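Local coordinates for enoyl-acyl carrier protein reductase (Uncultured bacterium, PDB 6KIA) that probably catalyses the NADH-dependent reduction of enoyl-acyl carrier protein in fatty acid synthesis, and confers resistance to triclosan, at residues Lys2-Leu7 against Arg359-Trp364; Val208-Phe213 against Glu270-Asp275; Gly280-Val285 against Ser415-Pro420. All blocks are in the same frame, centred on the assembly; numbering follows the deposited sequence.

Contact 1: Lys2-Leu7 against Arg359-Trp364; sequences KSPIPL and RNFEAW
The apolar part of this contact is built on the ring of Phe361. Its CG is anti to the backbone N (chi1 -173°), and this aims the ring at the N-terminal segment. Pro4 meets it tip to tip. Pro4 CD lies over one face, 3.9 Å from the ring centroid, in a CH-pi contact. Ser3 CA makes a second CH-pi contact over the same face, 4.1 Å from the centroid. Lys2 O comes obliquely to the ring, 3.6 Å from Phe361 CD2.

Phe361 opens a type I beta turn that ends at Trp364, closed by Trp364 N to Phe361 O at 3.2 Å. Asn360 braces this turn as an Asx motif: its OD1 accepts from Ala363 N at 3.1 Å, with the donor well above the carbonyl plane. Here the loop before helix 370-385 meets the N-terminal loop on the protein surface. Trp254 meets Phe361 edge-to-face, and His242 stacks on it.

The polar part runs through water. One water donates to Lys2 O at 2.8 Å and to Glu362 OE2 at 3.2 Å. Glu362 OE1 and Lys2 O are both acceptors and do not bond to each other. The Glu362 side chain is poorly ordered.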
loop_
_atom_site.group_PDB
_atom_site.type_symbol
_atom_site.label_atom_id
_atom_site.label_comp_id
_atom_site.label_asym_id
_atom_site.label_seq_id
_atom_site.Cartn_x
_atom_site.Cartn_y
_atom_site.Cartn_z
ATOM N N LYS A 2 -3.659 6.264 -19.639
ATOM C CA LYS A 2 -2.898 7.487 -19.882
ATOM C C LYS A 2 -3.313 8.604 -18.957
ATOM O O LYS A 2 -2.741 9.687 -19.014
ATOM C CB LYS A 2 -3.034 7.971 -21.331
ATOM C CG LYS A 2 -2.813 6.941 -22.416
ATOM C CD LYS A 2 -2.178 7.634 -23.633
ATOM C CE LYS A 2 -0.895 6.958 -24.100
ATOM N NZ LYS A 2 -1.027 5.483 -24.240
ATOM N N SER A 3 -4.290 8.344 -18.092
ATOM C CA SER A 3 -4.614 9.295 -17.031
ATOM C C SER A 3 -5.345 8.563 -15.912
ATOM O O SER A 3 -5.836 7.447 -16.118
ATOM C CB SER A 3 -5.459 10.469 -17.559
ATOM O OG SER A 3 -6.686 10.026 -18.100
ATOM N N PRO A 4 -5.403 9.175 -14.718
ATOM C CA PRO A 4 -6.106 8.538 -13.607
ATOM C C PRO A 4 -7.552 8.256 -13.973
ATOM O O PRO A 4 -8.145 9.008 -14.758
ATOM C CB PRO A 4 -6.005 9.584 -12.485
ATOM C CG PRO A 4 -4.781 10.320 -12.793
ATOM C CD PRO A 4 -4.700 10.395 -14.284
ATOM N N ILE A 5 -8.092 7.172 -13.423
ATOM C CA ILE A 5 -9.483 6.784 -13.595
ATOM C C ILE A 5 -10.183 6.989 -12.256
ATOM O O ILE A 5 -10.155 6.111 -11.406
ATOM C CB ILE A 5 -9.582 5.303 -14.040
ATOM C CG1 ILE A 5 -8.670 5.069 -15.254
ATOM C CG2 ILE A 5 -11.050 4.881 -14.281
ATOM C CD1 ILE A 5 -8.442 3.645 -15.602
ATOM N N PRO A 6 -10.792 8.164 -12.051
ATOM C CA PRO A 6 -11.300 8.500 -10.720
ATOM C C PRO A 6 -12.625 7.833 -10.383
ATOM O O PRO A 6 -13.466 7.618 -11.254
ATOM C CB PRO A 6 -11.480 10.016 -10.788
ATOM C CG PRO A 6 -11.809 10.272 -12.221
ATOM C CD PRO A 6 -11.022 9.248 -13.024
ATOM N N LEU A 7 -12.770 7.476 -9.110
ATOM C CA LEU A 7 -14.060 7.216 -8.506
ATOM C C LEU A 7 -14.562 8.527 -7.902
ATOM O O LEU A 7 -13.911 9.101 -7.017
ATOM C CB LEU A 7 -13.959 6.129 -7.426
ATOM C CG LEU A 7 -15.331 5.795 -6.858
ATOM C CD1 LEU A 7 -16.148 5.160 -7.958
ATOM C CD2 LEU A 7 -15.218 4.889 -5.660
ATOM N N ARG A 359 4.487 16.658 -11.812
ATOM C CA ARG A 359 3.080 16.295 -12.046
ATOM C C ARG A 359 2.895 15.723 -13.445
ATOM O O ARG A 359 1.885 15.942 -14.107
ATOM C CB ARG A 359 2.162 17.510 -11.832
ATOM C CG ARG A 359 2.157 17.981 -10.388
ATOM C CD ARG A 359 0.877 18.689 -9.955
ATOM N NE ARG A 359 0.690 20.022 -10.535
ATOM C CZ ARG A 359 1.079 21.144 -9.933
ATOM N NH1 ARG A 359 1.726 21.084 -8.768
ATOM N NH2 ARG A 359 0.850 22.338 -10.502
ATOM N N ASN A 360 3.897 14.963 -13.858
ATOM C CA ASN A 360 3.940 14.312 -15.149
ATOM C C ASN A 360 3.531 12.858 -14.998
ATOM O O ASN A 360 4.307 12.025 -14.532
ATOM C CB ASN A 360 5.345 14.437 -15.725
ATOM C CG ASN A 360 5.464 13.901 -17.142
ATOM O OD1 ASN A 360 4.704 13.036 -17.579
ATOM N ND2 ASN A 360 6.449 14.416 -17.867
ATOM N N PHE A 361 2.312 12.559 -15.415
ATOM C CA PHE A 361 1.730 11.238 -15.214
ATOM C C PHE A 361 2.396 10.163 -16.064
ATOM O O PHE A 361 2.668 9.059 -15.595
ATOM C CB PHE A 361 0.235 11.290 -15.509
ATOM C CG PHE A 361 -0.499 10.024 -15.161
ATOM C CD1 PHE A 361 -0.956 9.807 -13.864
ATOM C CD2 PHE A 361 -0.735 9.053 -16.127
ATOM C CE1 PHE A 361 -1.631 8.638 -13.534
ATOM C CE2 PHE A 361 -1.413 7.882 -15.805
ATOM C CZ PHE A 361 -1.866 7.678 -14.510
ATOM N N GLU A 362 2.721 10.504 -17.305
ATOM C CA GLU A 362 3.192 9.497 -18.236
ATOM C C GLU A 362 4.607 9.081 -17.845
ATOM O O GLU A 362 5.006 7.937 -18.046
ATOM C CB GLU A 362 3.195 10.033 -19.677
ATOM C CG GLU A 362 2.314 11.270 -19.973
ATOM C CD GLU A 362 0.901 11.214 -19.410
ATOM O OE1 GLU A 362 0.211 10.192 -19.609
ATOM O OE2 GLU A 362 0.482 12.206 -18.771
ATOM N N ALA A 363 5.332 9.994 -17.209
ATOM C CA ALA A 363 6.717 9.746 -16.827
ATOM C C ALA A 363 6.870 9.008 -15.494
ATOM O O ALA A 363 7.975 8.669 -15.102
ATOM C CB ALA A 363 7.484 11.071 -16.783
ATOM N N TRP A 364 5.751 8.758 -14.819
ATOM C CA TRP A 364 5.742 8.173 -13.471
ATOM C C TRP A 364 6.247 6.739 -13.417
ATOM O O TRP A 364 5.894 5.928 -14.274
ATOM C CB TRP A 364 4.315 8.233 -12.929
ATOM C CG TRP A 364 4.119 7.892 -11.475
ATOM C CD1 TRP A 364 4.160 8.759 -10.428
ATOM C CD2 TRP A 364 3.812 6.597 -10.914
ATOM N NE1 TRP A 364 3.912 8.098 -9.251
ATOM C CE2 TRP A 364 3.697 6.771 -9.520
ATOM C CE3 TRP A 364 3.627 5.312 -11.458
ATOM C CZ2 TRP A 364 3.396 5.721 -8.656
ATOM C CZ3 TRP A 364 3.339 4.256 -10.600
ATOM C CH2 TRP A 364 3.223 4.467 -9.211
HETATM O O HOH W 1 -2.604 12.198 -17.863
#

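Contact 2: Val208-Phe213 against Glu270-Asp275; sequences VTANTF and ERIAED
Helices 196-219 and 263-278 run nearly parallel here, their local axes 9.3 Å apart and inclined by 16°. They pack side by side in the NADH-binding, Rossmann-like fold, and Val208 on the first helix touches the bound NADH. The first helix has a wider pi-type turn at Val208-Asn211.

Ile272 carries the contact, with its two branches doing different work. CG1 is anti to the carbonyl carbon (chi1 -70°) and sends CD1 to the backbone of the facing helix. CG2 points to Phe213 and lies 3.9 Å from its CD2, oblique to the ring. The Phe213 and Ile272 side chains slide past each other in opposite directions. Further along the ring, Ala273 CB sits at the edge, 4.2 Å from Phe213 CE2. His159 meets the same ring edge-to-face.

Asn211 crosses Ile272 at about a right angle, and its OD1 is 4.1 Å from Ile272 CD1. That oxygen accepts from Arg268 NE, so the methyl only borders a polar group that is already bonded. No hydrogen bond joins the two segments. The tightest approach is Ile272 CD1 to Ala210 O, at 3.2 Å; the same oxygen accepts the backbone bond from Phe213 N.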
loop_
_atom_site.group_PDB
_atom_site.type_symbol
_atom_site.label_atom_id
_atom_site.label_comp_id
_atom_site.label_asym_id
_atom_site.label_seq_id
_atom_site.Cartn_x
_atom_site.Cartn_y
_atom_site.Cartn_z
ATOM N N VAL A 208 6.635 -9.431 -5.018
ATOM C CA VAL A 208 5.852 -9.205 -3.797
ATOM C C VAL A 208 4.634 -8.300 -4.002
ATOM O O VAL A 208 3.537 -8.594 -3.526
ATOM C CB VAL A 208 6.730 -8.573 -2.672
ATOM C CG1 VAL A 208 5.895 -8.365 -1.404
ATOM C CG2 VAL A 208 7.990 -9.442 -2.388
ATOM N N THR A 209 4.849 -7.184 -4.688
ATOM C CA THR A 209 3.864 -6.122 -4.823
ATOM C C THR A 209 2.872 -6.396 -5.939
ATOM O O THR A 209 1.717 -5.970 -5.867
ATOM C CB THR A 209 4.590 -4.783 -5.060
ATOM O OG1 THR A 209 5.470 -4.567 -3.949
ATOM C CG2 THR A 209 3.625 -3.608 -5.218
ATOM N N ALA A 210 3.299 -7.145 -6.956
ATOM C CA ALA A 210 2.435 -7.352 -8.117
ATOM C C ALA A 210 2.054 -8.810 -8.353
ATOM O O ALA A 210 0.864 -9.156 -8.363
ATOM C CB ALA A 210 3.107 -6.769 -9.377
ATOM N N ASN A 211 3.042 -9.674 -8.560
ATOM C CA ASN A 211 2.741 -11.045 -8.966
ATOM C C ASN A 211 1.971 -11.874 -7.932
ATOM O O ASN A 211 1.244 -12.789 -8.295
ATOM C CB ASN A 211 4.034 -11.747 -9.352
ATOM C CG ASN A 211 4.661 -11.130 -10.588
ATOM O OD1 ASN A 211 3.979 -10.464 -11.368
ATOM N ND2 ASN A 211 5.960 -11.338 -10.768
ATOM N N THR A 212 2.115 -11.541 -6.654
ATOM C CA THR A 212 1.298 -12.142 -5.605
ATOM C C THR A 212 -0.218 -11.997 -5.871
ATOM O O THR A 212 -0.990 -12.870 -5.477
ATOM C CB THR A 212 1.603 -11.510 -4.240
ATOM O OG1 THR A 212 1.547 -10.081 -4.364
ATOM C CG2 THR A 212 3.002 -11.890 -3.776
ATOM N N PHE A 213 -0.645 -10.892 -6.495
ATOM C CA PHE A 213 -2.057 -10.706 -6.855
ATOM C C PHE A 213 -2.471 -11.706 -7.910
ATOM O O PHE A 213 -3.569 -12.262 -7.852
ATOM C CB PHE A 213 -2.298 -9.276 -7.341
ATOM C CG PHE A 213 -3.743 -8.857 -7.392
ATOM C CD1 PHE A 213 -4.613 -9.082 -6.319
ATOM C CD2 PHE A 213 -4.203 -8.119 -8.468
ATOM C CE1 PHE A 213 -5.939 -8.630 -6.362
ATOM C CE2 PHE A 213 -5.523 -7.677 -8.520
ATOM C CZ PHE A 213 -6.390 -7.921 -7.461
ATOM N N GLU A 270 -1.694 -3.192 -11.646
ATOM C CA GLU A 270 -2.819 -2.697 -12.443
ATOM C C GLU A 270 -3.058 -3.568 -13.678
ATOM O O GLU A 270 -4.198 -3.943 -13.975
ATOM C CB GLU A 270 -2.578 -1.256 -12.868
ATOM C CG GLU A 270 -2.614 -0.285 -11.714
ATOM C CD GLU A 270 -2.144 1.092 -12.103
ATOM O OE1 GLU A 270 -1.503 1.226 -13.172
ATOM O OE2 GLU A 270 -2.383 2.028 -11.326
ATOM N N ARG A 271 -1.981 -3.886 -14.399
ATOM C CA ARG A 271 -2.135 -4.719 -15.598
ATOM C C ARG A 271 -2.708 -6.110 -15.285
ATOM O O ARG A 271 -3.510 -6.642 -16.053
ATOM C CB ARG A 271 -0.808 -4.861 -16.339
ATOM C CG ARG A 271 -0.355 -3.572 -16.991
ATOM C CD ARG A 271 0.803 -3.776 -17.977
ATOM N NE ARG A 271 1.970 -4.464 -17.422
ATOM C CZ ARG A 271 2.963 -3.863 -16.774
ATOM N NH1 ARG A 271 2.933 -2.550 -16.575
ATOM N NH2 ARG A 271 3.981 -4.581 -16.324
ATOM N N ILE A 272 -2.296 -6.699 -14.166
ATOM C CA ILE A 272 -2.860 -7.980 -13.740
ATOM C C ILE A 272 -4.377 -7.856 -13.531
ATOM O O ILE A 272 -5.163 -8.706 -14.005
ATOM C CB ILE A 272 -2.168 -8.491 -12.451
ATOM C CG1 ILE A 272 -0.731 -8.916 -12.757
ATOM C CG2 ILE A 272 -2.943 -9.670 -11.838
ATOM C CD1 ILE A 272 0.155 -9.031 -11.526
ATOM N N ALA A 273 -4.799 -6.779 -12.869
ATOM C CA ALA A 273 -6.242 -6.539 -12.681
ATOM C C ALA A 273 -6.975 -6.384 -14.011
ATOM O O ALA A 273 -8.073 -6.918 -14.191
ATOM C CB ALA A 273 -6.484 -5.301 -11.814
ATOM N N GLU A 274 -6.395 -5.613 -14.925
ATOM C CA GLU A 274 -7.035 -5.389 -16.229
ATOM C C GLU A 274 -7.162 -6.697 -17.025
ATOM O O GLU A 274 -8.238 -6.982 -17.597
ATOM C CB GLU A 274 -6.256 -4.340 -17.021
ATOM C CG GLU A 274 -6.306 -2.972 -16.368
ATOM C CD GLU A 274 -5.337 -1.967 -16.984
ATOM O OE1 GLU A 274 -4.272 -2.383 -17.479
ATOM O OE2 GLU A 274 -5.653 -0.759 -16.968
ATOM N N ASP A 275 -6.110 -7.515 -17.005
ATOM C CA ASP A 275 -6.122 -8.797 -17.718
ATOM C C ASP A 275 -7.196 -9.700 -17.125
ATOM O O ASP A 275 -7.956 -10.343 -17.860
ATOM C CB ASP A 275 -4.783 -9.538 -17.625
ATOM C CG ASP A 275 -3.643 -8.842 -18.354
ATOM O OD1 ASP A 275 -3.900 -8.068 -19.298
ATOM O OD2 ASP A 275 -2.473 -9.152 -18.020
#

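Contact 3: Gly280-Val285 against Ser415-Pro420; sequences GIKATV and SNPAGP
Thr284 is the side chain that ties the strand to the incoming loop. Its CB lies 3.6 Å from Gly419 O and packs beside that carbonyl. From CB the two branches divide. OG1 is anti to the carbonyl carbon, beside the backbone N (chi1 -60°), and donates to Gly419 O at 2.9 Å. It approaches from above the carbonyl plane, 30° out of it. The same OG1 also touches the ring of Pro417, 3.5 Å from its CB, and the two side chains cross obliquely. The other branch, CG2, is anti to the backbone N and comes to 3.3 Å from Gly419 O. Both tips of the threonine thus approach one carbonyl oxygen from the same side.

The contact lies at the approach to a parallel strand pair. Strand 283-287 lies between strand 234-240 and the short strand 421-423, and both neighbours run parallel to it in the mixed sheet of the Rossmann-like fold. A backbone bond joins the two segments: Val285 N to Pro420 O, 2.8 Å long and fairly straight at 164°. Two CA-H...O contacts lie beside it. Thr284 CA reaches Pro420 O, and Pro420 CA reaches Ala283 O at 3.3 Å. Ala283 O is buried here and has no conventional hydrogen-bond partner; the Pro420 CA-H is a weak contact at most.

Upstream, Gly280 has positive phi and is the C-prime residue of the Schellman motif that ends helix 263-278. Lys282 then centres an inverse gamma turn that leads into the strand. Its chain passes loosely by the loop, with CD 4.5 Å from Pro417 CG, while its amine makes a cation-pi interaction with Trp277. Trp277 also touches Thr284 and Pro420.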
loop_
_atom_site.group_PDB
_atom_site.type_symbol
_atom_site.label_atom_id
_atom_site.label_comp_id
_atom_site.label_asym_id
_atom_site.label_seq_id
_atom_site.Cartn_x
_atom_site.Cartn_y
_atom_site.Cartn_z
ATOM N N GLY A 280 -13.543 -11.696 -17.159
ATOM C CA GLY A 280 -14.780 -11.756 -16.396
ATOM C C GLY A 280 -14.582 -11.858 -14.898
ATOM O O GLY A 280 -15.541 -12.024 -14.142
ATOM N N ILE A 281 -13.327 -11.763 -14.465
ATOM C CA ILE A 281 -12.985 -11.782 -13.044
ATOM C C ILE A 281 -13.095 -10.362 -12.459
ATOM O O ILE A 281 -12.567 -9.392 -13.018
ATOM C CB ILE A 281 -11.565 -12.347 -12.827
ATOM C CG1 ILE A 281 -11.411 -13.726 -13.494
ATOM C CG2 ILE A 281 -11.208 -12.397 -11.330
ATOM C CD1 ILE A 281 -9.960 -14.118 -13.697
ATOM N N LYS A 282 -13.818 -10.237 -11.354
ATOM C CA LYS A 282 -14.031 -8.935 -10.714
ATOM C C LYS A 282 -12.870 -8.570 -9.779
ATOM O O LYS A 282 -12.970 -8.688 -8.547
ATOM C CB LYS A 282 -15.346 -8.934 -9.939
ATOM C CG LYS A 282 -16.603 -9.076 -10.812
ATOM C CD LYS A 282 -16.601 -8.121 -11.986
ATOM C CE LYS A 282 -17.786 -8.385 -12.911
ATOM N NZ LYS A 282 -17.660 -7.643 -14.204
ATOM N N ALA A 283 -11.766 -8.145 -10.377
ATOM C CA ALA A 283 -10.566 -7.736 -9.646
ATOM C C ALA A 283 -10.343 -6.239 -9.849
ATOM O O ALA A 283 -10.342 -5.764 -10.987
ATOM C CB ALA A 283 -9.356 -8.547 -10.124
ATOM N N THR A 284 -10.175 -5.494 -8.754
ATOM C CA THR A 284 -10.033 -4.056 -8.824
ATOM C C THR A 284 -8.853 -3.595 -7.961
ATOM O O THR A 284 -8.757 -3.936 -6.774
ATOM C CB THR A 284 -11.330 -3.340 -8.375
ATOM O OG1 THR A 284 -12.430 -3.740 -9.225
ATOM C CG2 THR A 284 -11.172 -1.808 -8.429
ATOM N N VAL A 285 -7.964 -2.821 -8.569
ATOM C CA VAL A 285 -6.924 -2.113 -7.830
ATOM C C VAL A 285 -7.445 -0.750 -7.453
ATOM O O VAL A 285 -7.905 0.007 -8.312
ATOM C CB VAL A 285 -5.633 -1.933 -8.658
ATOM C CG1 VAL A 285 -4.640 -1.031 -7.916
ATOM C CG2 VAL A 285 -5.018 -3.296 -8.985
ATOM N N SER A 415 -18.822 -4.392 -4.140
ATOM C CA SER A 415 -20.052 -5.123 -4.420
ATOM C C SER A 415 -20.448 -4.969 -5.882
ATOM O O SER A 415 -21.019 -5.883 -6.468
ATOM C CB SER A 415 -21.207 -4.696 -3.512
ATOM O OG SER A 415 -21.074 -5.263 -2.217
ATOM N N ASN A 416 -20.162 -3.815 -6.468
ATOM C CA ASN A 416 -20.469 -3.567 -7.879
ATOM C C ASN A 416 -19.452 -2.630 -8.512
ATOM O O ASN A 416 -19.723 -1.448 -8.711
ATOM C CB ASN A 416 -21.869 -2.967 -8.024
ATOM C CG ASN A 416 -22.287 -2.809 -9.475
ATOM O OD1 ASN A 416 -21.882 -3.589 -10.337
ATOM N ND2 ASN A 416 -23.103 -1.794 -9.750
ATOM N N PRO A 417 -18.255 -3.152 -8.795
ATOM C CA PRO A 417 -17.142 -2.279 -9.193
ATOM C C PRO A 417 -17.240 -1.699 -10.606
ATOM O O PRO A 417 -17.635 -2.406 -11.535
ATOM C CB PRO A 417 -15.927 -3.200 -9.073
ATOM C CG PRO A 417 -16.479 -4.600 -9.252
ATOM C CD PRO A 417 -17.848 -4.555 -8.612
ATOM N N ALA A 418 -16.840 -0.437 -10.756
ATOM C CA ALA A 418 -16.903 0.229 -12.050
ATOM C C ALA A 418 -15.847 -0.284 -13.022
ATOM O O ALA A 418 -16.053 -0.248 -14.233
ATOM C CB ALA A 418 -16.756 1.721 -11.880
ATOM N N GLY A 419 -14.721 -0.771 -12.506
ATOM C CA GLY A 419 -13.643 -1.182 -13.380
ATOM C C GLY A 419 -12.480 -1.822 -12.654
ATOM O O GLY A 419 -12.486 -1.915 -11.433
ATOM N N PRO A 420 -11.470 -2.253 -13.407
ATOM C CA PRO A 420 -10.329 -2.961 -12.819
ATOM C C PRO A 420 -9.356 -2.057 -12.045
ATOM O O PRO A 420 -8.569 -2.584 -11.257
ATOM C CB PRO A 420 -9.638 -3.574 -14.044
ATOM C CG PRO A 420 -10.016 -2.688 -15.179
ATOM C CD PRO A 420 -11.404 -2.211 -14.883
#

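Overall arrangement
Contact 1 lies at the surface, contact 2 is buried, and contact 3 is partly buried. Contacts 2 and 3 share a region: helix 263-278 leads into strand 283-287, and Ala273 CB packs 3.5 Å from Pro420 O. Contact 1 touches neither, but strand 421-423, which follows the 415-420 loop, bonds through Trp423 to the N-terminal segment. Contact 2 closes within the chain loop of contact 1, whereas contact 3 crosses it. Chemistry follows place. The helix pair meets through apolar side chains, the strand and its neighbouring loop through direct hydrogen bonds, and the surface loops through CH-pi contacts and a water.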